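Local coordinates for type III effector (Vibrio parahaemolyticus, PDB 2QHQ), which is of unknown function but belongs to the HopJ family, and so is probably a type III effector, a bacterial protein delivered into host cells, at residues Ala35-Glu38 with Asp39-Phe43; Phe84-Phe87 with Tyr88-Asp91; Thr110-Glu113 with Gly114-Phe117; Phe48-Gly51 with Asn52-Asn55. All coordinates share one frame; numbering follows the deposited sequence. Where two conformers were deposited one is given.

Contact 1 (Ala35-Glu38 with Asp39-Phe43)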
ATOM      1  N   ALA B  35       6.353   4.926  17.473  1.00 11.14           N
ATOM      2  CA  ALA B  35       7.054   3.843  18.173  1.00 11.24           C
ATOM      3  C   ALA B  35       7.063   2.579  17.346  1.00 10.94           C
ATOM      4  O   ALA B  35       8.091   1.917  17.224  1.00 11.51           O
ATOM      5  CB  ALA B  35       6.432   3.574  19.542  1.00 10.95           C
ATOM      6  N   VAL B  36       5.902   2.214  16.815  1.00 10.73           N
ATOM      7  CA  VAL B  36       5.781   1.045  15.956  1.00 10.46           C
ATOM      8  C   VAL B  36       6.639   1.154  14.702  1.00 10.73           C
ATOM      9  O   VAL B  36       7.331   0.197  14.322  1.00 11.08           O
ATOM     10  CB  VAL B  36       4.307   0.811  15.583  1.00 10.40           C
ATOM     11  CG1 VAL B  36       4.172  -0.262  14.513  1.00 12.69           C
ATOM     12  CG2 VAL B  36       3.537   0.413  16.837  1.00 11.32           C
ATOM     13  N   ILE B  37       6.613   2.309  14.045  1.00 10.26           N
ATOM     14  CA  ILE B  37       7.433   2.468  12.835  1.00 11.52           C
ATOM     15  C   ILE B  37       8.932   2.409  13.150  1.00 12.16           C
ATOM     16  O   ILE B  37       9.701   1.716  12.466  1.00 11.31           O
ATOM     17  CB  ILE B  37       7.074   3.758  12.054  1.00 11.68           C
ATOM     18  CG1 ILE B  37       5.643   3.655  11.510  1.00 11.90           C
ATOM     19  CG2 ILE B  37       8.113   4.008  10.947  1.00 12.52           C
ATOM     20  CD1 ILE B  37       5.156   4.943  10.843  1.00 12.08           C
ATOM     21  N   GLU B  38       9.339   3.116  14.199  1.00 13.02           N
ATOM     22  CA  GLU B  38      10.748   3.151  14.600  1.00 14.06           C
ATOM     23  C   GLU B  38      11.248   1.767  14.965  1.00 13.56           C
ATOM     24  O   GLU B  38      12.366   1.380  14.604  1.00 14.03           O
ATOM     25  CB  GLU B  38      10.939   4.063  15.812  1.00 13.61           C
ATOM     26  CG  GLU B  38      10.853   5.534  15.519  1.00 16.15           C
ATOM     27  CD  GLU B  38      11.116   6.385  16.753  1.00 18.30           C
ATOM     28  OE1 GLU B  38      10.969   5.880  17.896  1.00 23.34           O
ATOM     29  OE2 GLU B  38      11.501   7.559  16.572  1.00 23.43           O
ATOM     30  N   ASP B  39      10.433   1.026  15.711  1.00 12.15           N
ATOM     31  CA  ASP B  39      10.836  -0.301  16.170  1.00 11.69           C
ATOM     32  C   ASP B  39      10.888  -1.342  15.056  1.00 11.36           C
ATOM     33  O   ASP B  39      11.647  -2.299  15.152  1.00 12.46           O
ATOM     34  CB  ASP B  39       9.902  -0.816  17.274  1.00 11.87           C
ATOM     35  CG  ASP B  39      10.131  -0.142  18.606  1.00 12.16           C
ATOM     36  OD1 ASP B  39      11.022   0.734  18.698  1.00 13.05           O
ATOM     37  OD2 ASP B  39       9.406  -0.496  19.567  1.00 10.11           O
ATOM     38  N   ASN B  40      10.065  -1.175  14.021  1.00 11.16           N
ATOM     39  CA  ASN B  40       9.890  -2.261  13.047  1.00 10.69           C
ATOM     40  C   ASN B  40      10.503  -2.032  11.687  1.00 11.14           C
ATOM     41  O   ASN B  40      10.545  -2.964  10.856  1.00 11.36           O
ATOM     42  CB  ASN B  40       8.410  -2.580  12.889  1.00 10.00           C
ATOM     43  CG  ASN B  40       7.877  -3.344  14.057  1.00 10.62           C
ATOM     44  OD1 ASN B  40       8.058  -4.564  14.152  1.00 12.41           O
ATOM     45  ND2 ASN B  40       7.231  -2.632  14.979  1.00 10.30           N
ATOM     46  N   TYR B  41      10.974  -0.805  11.450  1.00 11.43           N
ATOM     47  CA  TYR B  41      11.507  -0.452  10.129  1.00 11.44           C
ATOM     48  C   TYR B  41      12.774   0.355  10.201  1.00 11.98           C
ATOM     49  O   TYR B  41      12.994   1.106  11.162  1.00 11.62           O
ATOM     50  CB  TYR B  41      10.489   0.356   9.294  1.00 11.32           C
ATOM     51  CG  TYR B  41       9.187  -0.371   9.095  1.00 10.19           C
ATOM     52  CD1 TYR B  41       9.017  -1.265   8.036  1.00 10.42           C
ATOM     53  CD2 TYR B  41       8.137  -0.193   9.997  1.00 11.39           C
ATOM     54  CE1 TYR B  41       7.814  -1.960   7.884  1.00 10.85           C
ATOM     55  CE2 TYR B  41       6.947  -0.889   9.872  1.00 10.90           C
ATOM     56  CZ  TYR B  41       6.790  -1.765   8.808  1.00 11.75           C
ATOM     57  OH  TYR B  41       5.601  -2.444   8.690  1.00 12.20           O
ATOM     58  N   ASP B  42      13.570   0.233   9.146  1.00 11.44           N
ATOM     59  CA  ASP B  42      14.660   1.162   8.907  1.00 12.72           C
ATOM     60  C   ASP B  42      14.172   2.222   7.930  1.00 12.57           C
ATOM     61  O   ASP B  42      13.631   1.896   6.876  1.00 12.69           O
ATOM     62  CB  ASP B  42      15.858   0.425   8.339  1.00 12.94           C
ATOM     63  CG  ASP B  42      16.565  -0.425   9.389  1.00 15.54           C
ATOM     64  OD1 ASP B  42      16.850   0.115  10.489  1.00 17.24           O
ATOM     65  OD2 ASP B  42      16.863  -1.600   9.084  1.00 16.36           O
ATOM     66  N   PHE B  43      14.366   3.484   8.286  1.00 12.10           N
ATOM     67  CA  PHE B  43      13.866   4.578   7.448  1.00 12.91           C
ATOM     68  C   PHE B  43      14.976   5.193   6.627  1.00 13.22           C
ATOM     69  O   PHE B  43      16.073   5.473   7.151  1.00 14.71           O
ATOM     70  CB  PHE B  43      13.238   5.672   8.334  1.00 13.15           C
ATOM     71  CG  PHE B  43      12.943   6.968   7.598  1.00 14.47           C
ATOM     72  CD1 PHE B  43      11.855   7.053   6.719  1.00 15.48           C
ATOM     73  CD2 PHE B  43      13.739   8.102   7.807  1.00 15.70           C
ATOM     74  CE1 PHE B  43      11.565   8.250   6.057  1.00 14.92           C
ATOM     75  CE2 PHE B  43      13.460   9.299   7.133  1.00 15.79           C
ATOM     76  CZ  PHE B  43      12.370   9.366   6.259  1.00 14.96           C
TER

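Contact 2 (Phe84-Phe87 with Tyr88-Asp91)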
ATOM      1  N   PHE B  84      -1.971   9.409  12.105  1.00 10.45           N
ATOM      2  CA  PHE B  84      -1.491  10.720  12.545  1.00 10.53           C
ATOM      3  C   PHE B  84      -2.026  11.140  13.915  1.00 10.78           C
ATOM      4  O   PHE B  84      -1.615  12.192  14.433  1.00 10.73           O
ATOM      5  CB  PHE B  84      -1.812  11.827  11.532  1.00 10.57           C
ATOM      6  CG  PHE B  84      -1.032  11.736  10.247  1.00 10.95           C
ATOM      7  CD1 PHE B  84       0.186  12.421  10.105  1.00 11.52           C
ATOM      8  CD2 PHE B  84      -1.517  10.991   9.178  1.00 11.82           C
ATOM      9  CE1 PHE B  84       0.902  12.380   8.870  1.00 11.93           C
ATOM     10  CE2 PHE B  84      -0.799  10.932   7.951  1.00 12.14           C
ATOM     11  CZ  PHE B  84       0.397  11.614   7.804  1.00 11.97           C
ATOM     12  N   GLY B  85      -2.902  10.325  14.508  1.00 11.01           N
ATOM     13  CA  GLY B  85      -3.395  10.588  15.874  1.00 11.30           C
ATOM     14  C   GLY B  85      -3.974  11.989  16.000  1.00 11.44           C
ATOM     15  O   GLY B  85      -4.760  12.423  15.138  1.00 11.85           O
ATOM     16  N   ARG B  86      -3.568  12.710  17.050  1.00 11.32           N
ATOM     17  CA  ARG B  86      -4.107  14.046  17.331  1.00 12.44           C
ATOM     18  C   ARG B  86      -3.801  15.088  16.248  1.00 11.35           C
ATOM     19  O   ARG B  86      -4.555  16.055  16.111  1.00 11.99           O
ATOM     20  CB  ARG B  86      -3.613  14.575  18.685  1.00 12.42           C
ATOM     21  CG  ARG B  86      -4.158  13.849  19.886  1.00 14.95           C
ATOM     22  CD  ARG B  86      -3.548  14.423  21.174  1.00 15.60           C
ATOM     23  NE  ARG B  86      -3.726  13.481  22.284  1.00 22.27           N
ATOM     24  CZ  ARG B  86      -4.635  13.608  23.253  1.00 25.12           C
ATOM     25  NH1 ARG B  86      -5.473  14.643  23.271  1.00 25.42           N
ATOM     26  NH2 ARG B  86      -4.709  12.693  24.217  1.00 25.33           N
ATOM     27  N   PHE B  87      -2.725  14.905  15.477  1.00 10.94           N
ATOM     28  CA  PHE B  87      -2.454  15.838  14.367  1.00 10.83           C
ATOM     29  C   PHE B  87      -3.624  15.861  13.390  1.00 10.80           C
ATOM     30  O   PHE B  87      -3.984  16.924  12.862  1.00 10.60           O
ATOM     31  CB  PHE B  87      -1.168  15.492  13.588  1.00 11.22           C
ATOM     32  CG  PHE B  87       0.104  15.682  14.367  1.00 11.18           C
ATOM     33  CD1 PHE B  87       0.333  16.830  15.110  1.00 14.71           C
ATOM     34  CD2 PHE B  87       1.110  14.726  14.289  1.00 11.92           C
ATOM     35  CE1 PHE B  87       1.548  17.012  15.784  1.00 15.33           C
ATOM     36  CE2 PHE B  87       2.318  14.888  14.965  1.00 13.19           C
ATOM     37  CZ  PHE B  87       2.537  16.023  15.718  1.00 14.47           C
ATOM     38  N   TYR B  88      -4.202  14.683  13.145  1.00 10.60           N
ATOM     39  CA  TYR B  88      -5.396  14.561  12.324  1.00 10.79           C
ATOM     40  C   TYR B  88      -6.645  14.885  13.131  1.00 10.88           C
ATOM     41  O   TYR B  88      -7.421  15.754  12.761  1.00 10.88           O
ATOM     42  CB  TYR B  88      -5.495  13.139  11.756  1.00 10.61           C
ATOM     43  CG  TYR B  88      -6.797  12.832  11.040  1.00 11.99           C
ATOM     44  CD1 TYR B  88      -7.192  13.568   9.929  1.00 11.52           C
ATOM     45  CD2 TYR B  88      -7.612  11.773  11.458  1.00 11.90           C
ATOM     46  CE1 TYR B  88      -8.385  13.262   9.252  1.00 11.66           C
ATOM     47  CE2 TYR B  88      -8.803  11.473  10.792  1.00 11.83           C
ATOM     48  CZ  TYR B  88      -9.170  12.225   9.698  1.00 12.68           C
ATOM     49  OH  TYR B  88     -10.343  11.926   9.030  1.00 14.29           O
ATOM     50  N   ARG B  89      -6.843  14.195  14.254  1.00 11.20           N
ATOM     51  CA  ARG B  89      -8.114  14.289  14.956  1.00 11.79           C
ATOM     52  C   ARG B  89      -8.371  15.647  15.617  1.00 11.39           C
ATOM     53  O   ARG B  89      -9.540  16.036  15.752  1.00 11.86           O
ATOM     54  CB  ARG B  89      -8.220  13.190  16.023  1.00 10.55           C
ATOM     55  CG  ARG B  89      -8.555  11.845  15.434  1.00 12.67           C
ATOM     56  CD  ARG B  89      -8.741  10.793  16.507  1.00 16.61           C
ATOM     57  NE  ARG B  89      -7.471  10.279  17.020  1.00 19.78           N
ATOM     58  CZ  ARG B  89      -6.935  10.607  18.194  1.00 21.16           C
ATOM     59  NH1 ARG B  89      -7.529  11.476  19.005  1.00 21.75           N
ATOM     60  NH2 ARG B  89      -5.791  10.060  18.558  1.00 21.41           N
ATOM     61  N   GLU B  90      -7.309  16.330  16.038  1.00 11.82           N
ATOM     62  CA  GLU B  90      -7.414  17.643  16.706  1.00 12.38           C
ATOM     63  C   GLU B  90      -6.962  18.767  15.801  1.00 12.41           C
ATOM     64  O   GLU B  90      -7.768  19.621  15.426  1.00 12.30           O
ATOM     65  CB  GLU B  90      -6.582  17.705  18.002  1.00 13.11           C
ATOM     66  CG  GLU B  90      -7.096  16.836  19.116  1.00 13.05           C
ATOM     67  CD  GLU B  90      -6.242  16.881  20.393  1.00 14.66           C
ATOM     68  OE1 GLU B  90      -5.195  17.595  20.482  1.00 12.26           O
ATOM     69  OE2 GLU B  90      -6.633  16.176  21.333  1.00 16.32           O
ATOM     70  N   ASP B  91      -5.672  18.771  15.458  1.00 11.41           N
ATOM     71  CA  ASP B  91      -5.067  19.911  14.760  1.00 12.00           C
ATOM     72  C   ASP B  91      -5.823  20.168  13.456  1.00 11.07           C
ATOM     73  O   ASP B  91      -6.185  21.317  13.131  1.00 11.13           O
ATOM     74  CB  ASP B  91      -3.574  19.655  14.449  1.00 12.39           C
ATOM     75  CG  ASP B  91      -2.677  19.680  15.680  1.00 19.66           C
ATOM     76  OD1 ASP B  91      -3.048  19.069  16.692  1.00 19.22           O
ATOM     77  OD2 ASP B  91      -1.580  20.320  15.626  1.00 23.58           O
TER

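Contact 3 (Thr110-Glu113 with Gly114-Phe117)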
ATOM      1  N   THR B 110      -7.229  14.138  -1.785  1.00 14.36           N
ATOM      2  CA  THR B 110      -6.851  13.317  -2.947  1.00 14.51           C
ATOM      3  C   THR B 110      -6.472  11.867  -2.618  1.00 14.21           C
ATOM      4  O   THR B 110      -6.324  11.030  -3.524  1.00 14.52           O
ATOM      5  CB  THR B 110      -5.704  13.998  -3.734  1.00 14.14           C
ATOM      6  OG1 THR B 110      -4.740  14.540  -2.823  1.00 14.67           O
ATOM      7  CG2 THR B 110      -6.256  15.147  -4.591  1.00 16.00           C
ATOM      8  N   GLY B 111      -6.308  11.571  -1.335  1.00 13.45           N
ATOM      9  CA  GLY B 111      -6.099  10.190  -0.878  1.00 12.66           C
ATOM     10  C   GLY B 111      -4.907   9.492  -1.510  1.00 12.09           C
ATOM     11  O   GLY B 111      -3.923  10.128  -1.900  1.00 11.41           O
ATOM     12  N   TRP B 112      -4.993   8.167  -1.606  1.00 11.59           N
ATOM     13  CA  TRP B 112      -3.868   7.376  -2.120  1.00 11.50           C
ATOM     14  C   TRP B 112      -3.609   7.606  -3.597  1.00 12.24           C
ATOM     15  O   TRP B 112      -2.469   7.448  -4.060  1.00 11.45           O
ATOM     16  CB  TRP B 112      -4.089   5.887  -1.868  1.00 11.46           C
ATOM     17  CG  TRP B 112      -3.790   5.464  -0.448  1.00 10.69           C
ATOM     18  CD1 TRP B 112      -4.677   4.900   0.441  1.00 12.56           C
ATOM     19  CD2 TRP B 112      -2.522   5.518   0.229  1.00 11.19           C
ATOM     20  NE1 TRP B 112      -4.043   4.630   1.642  1.00 12.74           N
ATOM     21  CE2 TRP B 112      -2.720   4.982   1.533  1.00 10.98           C
ATOM     22  CE3 TRP B 112      -1.241   5.973  -0.133  1.00 11.01           C
ATOM     23  CZ2 TRP B 112      -1.681   4.884   2.477  1.00 10.06           C
ATOM     24  CZ3 TRP B 112      -0.217   5.880   0.790  1.00 11.81           C
ATOM     25  CH2 TRP B 112      -0.438   5.340   2.093  1.00 10.74           C
ATOM     26  N   GLU B 113      -4.658   7.977  -4.329  1.00 12.50           N
ATOM     27  CA  GLU B 113      -4.537   8.328  -5.739  0.50 12.92           C
ATOM     28  C   GLU B 113      -3.525   9.455  -5.943  1.00 13.68           C
ATOM     29  O   GLU B 113      -2.810   9.487  -6.928  1.00 13.76           O
ATOM     30  CB  GLU B 113      -5.898   8.757  -6.275  0.50 12.55           C
ATOM     31  CG  GLU B 113      -6.892   7.623  -6.393  0.50 11.24           C
ATOM     32  CD  GLU B 113      -7.799   7.429  -5.184  0.50 10.13           C
ATOM     33  OE1 GLU B 113      -7.465   7.858  -4.051  0.50  4.96           O
ATOM     34  OE2 GLU B 113      -8.875   6.830  -5.392  0.50 10.19           O
ATOM     35  N   GLY B 114      -3.485  10.379  -4.985  1.00 13.24           N
ATOM     36  CA  GLY B 114      -2.611  11.550  -5.072  1.00 13.91           C
ATOM     37  C   GLY B 114      -1.201  11.323  -4.558  1.00 13.55           C
ATOM     38  O   GLY B 114      -0.364  12.219  -4.640  1.00 14.53           O
ATOM     39  N   ILE B 115      -0.917  10.135  -4.033  1.00 12.21           N
ATOM     40  CA  ILE B 115       0.411   9.872  -3.457  1.00 12.10           C
ATOM     41  C   ILE B 115       1.313   9.266  -4.525  1.00 12.10           C
ATOM     42  O   ILE B 115       0.886   8.377  -5.242  1.00 11.97           O
ATOM     43  CB  ILE B 115       0.321   8.893  -2.252  1.00 11.58           C
ATOM     44  CG1 ILE B 115      -0.307   9.587  -1.019  1.00 11.30           C
ATOM     45  CG2 ILE B 115       1.711   8.258  -1.943  1.00 11.92           C
ATOM     46  CD1 ILE B 115       0.577  10.666  -0.366  1.00 12.68           C
ATOM     47  N   GLN B 116       2.555   9.741  -4.628  1.00 12.65           N
ATOM     48  CA  GLN B 116       3.549   9.117  -5.504  1.00 12.55           C
ATOM     49  C   GLN B 116       4.914   9.290  -4.862  1.00 12.64           C
ATOM     50  O   GLN B 116       5.378  10.422  -4.698  1.00 12.62           O
ATOM     51  CB  GLN B 116       3.532   9.767  -6.889  1.00 13.32           C
ATOM     52  CG  GLN B 116       4.632   9.284  -7.843  1.00 17.33           C
ATOM     53  CD  GLN B 116       4.118   8.445  -8.994  1.00 20.63           C
ATOM     54  OE1 GLN B 116       2.936   8.089  -9.061  1.00 22.08           O
ATOM     55  NE2 GLN B 116       5.005   8.150  -9.933  1.00 21.99           N
ATOM     56  N   PHE B 117       5.524   8.177  -4.467  1.00 12.25           N
ATOM     57  CA  PHE B 117       6.906   8.178  -3.957  1.00 12.37           C
ATOM     58  C   PHE B 117       7.902   8.081  -5.097  1.00 12.78           C
ATOM     59  O   PHE B 117       7.679   7.347  -6.077  1.00 11.89           O
ATOM     60  CB  PHE B 117       7.122   6.991  -3.021  1.00 12.09           C
ATOM     61  CG  PHE B 117       6.663   7.228  -1.616  1.00 12.96           C
ATOM     62  CD1 PHE B 117       7.565   7.665  -0.652  1.00 12.42           C
ATOM     63  CD2 PHE B 117       5.341   6.976  -1.241  1.00 13.70           C
ATOM     64  CE1 PHE B 117       7.175   7.870   0.663  1.00 13.59           C
ATOM     65  CE2 PHE B 117       4.931   7.199   0.079  1.00 14.52           C
ATOM     66  CZ  PHE B 117       5.864   7.644   1.036  1.00 14.47           C
TER

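Contact 4 (Phe48-Gly51 with Asn52-Asn55)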
ATOM      1  N   PHE B  48       8.304  12.626  -2.141  1.00 11.29           N
ATOM      2  CA  PHE B  48       6.971  12.152  -2.538  1.00 11.63           C
ATOM      3  C   PHE B  48       6.014  13.293  -2.789  1.00 12.26           C
ATOM      4  O   PHE B  48       6.097  14.329  -2.133  1.00 12.29           O
ATOM      5  CB  PHE B  48       6.385  11.153  -1.519  1.00 11.71           C
ATOM      6  CG  PHE B  48       5.877  11.771  -0.222  1.00 12.18           C
ATOM      7  CD1 PHE B  48       4.500  11.884   0.024  1.00 12.73           C
ATOM      8  CD2 PHE B  48       6.777  12.162   0.781  1.00  9.86           C
ATOM      9  CE1 PHE B  48       4.022  12.411   1.255  1.00 11.06           C
ATOM     10  CE2 PHE B  48       6.321  12.676   2.011  1.00 10.37           C
ATOM     11  CZ  PHE B  48       4.936  12.798   2.246  1.00 12.33           C
ATOM     12  N   THR B  49       5.127  13.086  -3.761  1.00 12.28           N
ATOM     13  CA  THR B  49       4.070  14.050  -4.023  0.50 12.50           C
ATOM     14  C   THR B  49       2.809  13.559  -3.347  1.00 12.68           C
ATOM     15  O   THR B  49       2.636  12.363  -3.119  1.00 12.51           O
ATOM     16  CB  THR B  49       3.821  14.266  -5.521  0.50 12.75           C
ATOM     17  OG1 THR B  49       3.791  12.996  -6.188  0.50 12.89           O
ATOM     18  CG2 THR B  49       4.925  15.135  -6.115  0.50 12.31           C
ATOM     19  N   ASN B  50       1.962  14.509  -2.987  1.00 12.94           N
ATOM     20  CA  ASN B  50       0.771  14.216  -2.218  1.00 13.45           C
ATOM     21  C   ASN B  50      -0.290  15.221  -2.659  1.00 14.01           C
ATOM     22  O   ASN B  50      -0.443  16.292  -2.070  1.00 14.34           O
ATOM     23  CB  ASN B  50       1.107  14.331  -0.733  1.00 13.09           C
ATOM     24  CG  ASN B  50      -0.094  14.085   0.183  1.00 12.85           C
ATOM     25  OD1 ASN B  50      -1.182  13.663  -0.249  1.00 14.00           O
ATOM     26  ND2 ASN B  50       0.105  14.368   1.475  1.00 13.56           N
ATOM     27  N   GLY B  51      -0.977  14.882  -3.749  1.00 15.73           N
ATOM     28  CA  GLY B  51      -1.959  15.773  -4.373  1.00 17.55           C
ATOM     29  C   GLY B  51      -1.282  17.065  -4.793  1.00 19.15           C
ATOM     30  O   GLY B  51      -0.375  17.050  -5.622  1.00 18.89           O
ATOM     31  N   ASN B  52      -1.686  18.175  -4.182  1.00 20.21           N
ATOM     32  CA  ASN B  52      -1.152  19.478  -4.571  1.00 21.98           C
ATOM     33  C   ASN B  52       0.051  19.928  -3.752  1.00 21.89           C
ATOM     34  O   ASN B  52       0.502  21.072  -3.870  1.00 22.30           O
ATOM     35  CB  ASN B  52      -2.247  20.546  -4.574  1.00 23.13           C
ATOM     36  CG  ASN B  52      -3.212  20.390  -5.743  1.00 26.84           C
ATOM     37  OD1 ASN B  52      -4.418  20.598  -5.586  1.00 32.24           O
ATOM     38  ND2 ASN B  52      -2.690  20.015  -6.918  1.00 29.49           N
ATOM     39  N   THR B  53       0.581  19.024  -2.936  1.00 20.66           N
ATOM     40  CA  THR B  53       1.819  19.316  -2.227  1.00 20.61           C
ATOM     41  C   THR B  53       2.939  18.327  -2.601  1.00 19.83           C
ATOM     42  O   THR B  53       2.681  17.179  -2.970  1.00 20.08           O
ATOM     43  CB  THR B  53       1.591  19.447  -0.709  1.00 21.54           C
ATOM     44  OG1 THR B  53       2.667  20.191  -0.122  1.00 23.19           O
ATOM     45  CG2 THR B  53       1.483  18.096  -0.040  1.00 21.48           C
ATOM     46  N   GLN B  54       4.179  18.794  -2.547  1.00 18.91           N
ATOM     47  CA  GLN B  54       5.328  17.994  -2.962  1.00 18.16           C
ATOM     48  C   GLN B  54       6.343  18.093  -1.841  1.00 16.97           C
ATOM     49  O   GLN B  54       6.567  19.189  -1.302  1.00 16.91           O
ATOM     50  CB  GLN B  54       5.902  18.545  -4.270  1.00 19.28           C
ATOM     51  CG  GLN B  54       7.119  17.798  -4.843  1.00 21.78           C
ATOM     52  CD  GLN B  54       8.447  18.207  -4.190  1.00 25.08           C
ATOM     53  OE1 GLN B  54       8.599  19.330  -3.710  1.00 25.77           O
ATOM     54  NE2 GLN B  54       9.413  17.294  -4.187  1.00 27.03           N
ATOM     55  N   ASN B  55       6.961  16.965  -1.501  1.00 14.47           N
ATOM     56  CA  ASN B  55       7.941  16.904  -0.414  1.00 13.34           C
ATOM     57  C   ASN B  55       9.257  16.392  -0.967  1.00 12.62           C
ATOM     58  O   ASN B  55       9.293  15.310  -1.554  1.00 12.66           O
ATOM     59  CB  ASN B  55       7.467  15.934   0.675  1.00 12.78           C
ATOM     60  CG  ASN B  55       6.082  16.275   1.187  1.00 13.88           C
ATOM     61  OD1 ASN B  55       5.929  17.143   2.050  1.00 15.36           O
ATOM     62  ND2 ASN B  55       5.061  15.604   0.644  1.00 12.87           N
TER

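Contact 1 (Ala35-Glu38 with Asp39-Phe43)
The last turn of helix 30-40 ends where N40 folds back on V36 and Y41 sets its ring edge beside I37. The V36 carbonyl oxygen accepts a hydrogen bond from the side-chain amide of N40: ND2 of N40 lies 2.9 Å from O of V36, in the carbonyl plane and on a lone pair, with a nearly straight N-H (164°). The amide plane of N40 contains this oxygen, so the bond helps fix the rotation of the group, whose ND2 also donates to the carbonyl of M12. The backbone N of N40 adds a weak bond to the same V36 O. Here the chain leaves the helix: D39 N still reaches A35 O at 2.9 Å in regular i to i+4 fashion, whereas Y41 N makes a weak bond to I37 O and Y41 itself is no longer helical, leading into strand 42-43. With CG beside its own backbone N (chi1 -58°), the Y41 ring brings CD2 to 3.5 Å from I37 O and 4.3 Å from I37 CG2. The carboxylate of D39 turns to the chain's N-terminal segment, accepting from the backbone N atoms of A5 and M12, while the phenolic OH of Y41 pairs with N73.

Contact 2 (Phe84-Phe87 with Tyr88-Asp91)
R86 and E90, one turn apart on helix 86-92, run side by side in the same direction and end in a salt bridge. On R86, CB lies 3.9 Å from E90 OE1, and CG packs on the carboxylate carbon CD of E90. The chain stays extended from CG to NE (chi2 177°), which carries R86 CD along the carboxylate to 3.6 Å from E90 OE2. NE and CZ of R86 pass the same oxygen at longer range, CZ 3.8 Å from E90 OE2, and NE also has a long, weak ion pair with E29. At the tip, R86 NH1 meets E90 OE2 at 2.7 Å, on the syn side of the carboxylate. The planes of the two groups are 77° apart, and the N-H is bent, so a single NH1 contact replaces a two-pronged pairing.

Beneath them, R86 O accepts from both E90 N and D91 N, the latter bond belonging to the wider pi-type turn at 88-91. G85, with positive phi at the N-cap position, offers its O to R89 N at 2.9 Å with an almost linear N-H. The R89 side chain bends at chi3 (-79°), laying one face of its guanidinium over G85 O and R86 N, and its NH2 donates to the I28 carbonyl. D91 sets its carboxylate beside the F87 ring edge, OD2 4.0 Å from F87 CD1, and this OD2 accepts from NE2 of H101.

The positive R86 would be expected to favour the ionised form of E90, while the short but bent N-H suggests that charge attraction contributes alongside a hydrogen bond of imperfect direction.

Contact 3 (Thr110-Glu113 with Gly114-Phe117)
The backbone N of G114 is shared by two carbonyls, T110 O at 3.3 Å and G111 O at 3.1 Å, so a single N-H draws together the end of helix 102-110 and the turn that follows. In both bonds the donor sits well above the carbonyl plane and the N-H is bent. I115 N then meets W112 O at 3.1 Å, a straighter bond (159°) whose donor likewise stands above the carbonyl plane. G111 has positive phi and is the first residue to leave the helix; its reversal carries the chain round to G114, whose CA lies 4.2 Å from T110 CB.

W112 and I115 lie alongside each other, pointing the same way. The indole CE3 of W112 rests 3.8 Å from I115 CG1, and CZ3 touches CG2 of I115 at 4.1 Å. With CG1 beside its backbone N (chi1 -72°), I115 presents both branches to the six-membered ring of W112, while its CG1 also touches G111 O.

This turn delivers the chain into strand 115-117, which pairs with strand 48-50, where I115 packs on F48 and N50. W112 leans on L71 of helix 67-72 and meets F107 of helix 102-110 edge-to-face, and it also packs against A74 of the second subunit.

Contact 4 (Phe48-Gly51 with Asn52-Asn55)
F48 slides its ring under the side-chain amide of N55, whose ND2 stands 3.2 Å above the ring plane, offset toward the rim at CZ. Ring and amide planes are 24° apart. The F48 side chain is set between its own backbone N and carbonyl carbon (chi1 75°), which brings the ring across to N55 on the partner strand. That same ND2 donates to F48 O at 3.2 Å, and N55 N to F48 O at 2.8 Å, from opposite faces of the carbonyl plane. The amide is held further by N103, which accepts from ND2, and by N60, which donates to OD1.

F48 N returns a bond to N55 O, making F48 and N55 a hydrogen-bonded pair. N50 and T53 form the next, with N50 N to T53 O at 2.8 Å and T53 N to N50 O at 3.0 Å; CG2 of T53 lies 3.8 Å from N50 CB. Between them T49 and Q54 are a non-hydrogen-bonded pair, on the face opposite the side chains of F48, N50, T53 and N55.

G51, with positive phi, and N52 occupy the corner of a type II' turn from N50 to T53, the tight connection characteristic of two-residue beta hairpins.

How the contacts relate
Following the chain from the N terminus, contact 1 ends helix 30-40 and leads into strand 42-43, which pairs with strand 122-123 near the C terminus. Contact 4 then closes the hairpin of strands 48-50 and 53-55. Contact 2 starts helix 86-92, and contact 3 turns the chain from helix 102-110 into strand 115-117. The four lie in series, so none nests within or crosses another. Contacts 3 and 4 meet directly, their centres about 8 Å apart: backbone bonds join 115-117 to 48-50, making a three-stranded antiparallel sheet. Contacts 1 and 2 touch neither each other nor that pair, and contact 1 lies across the chain's centre from it.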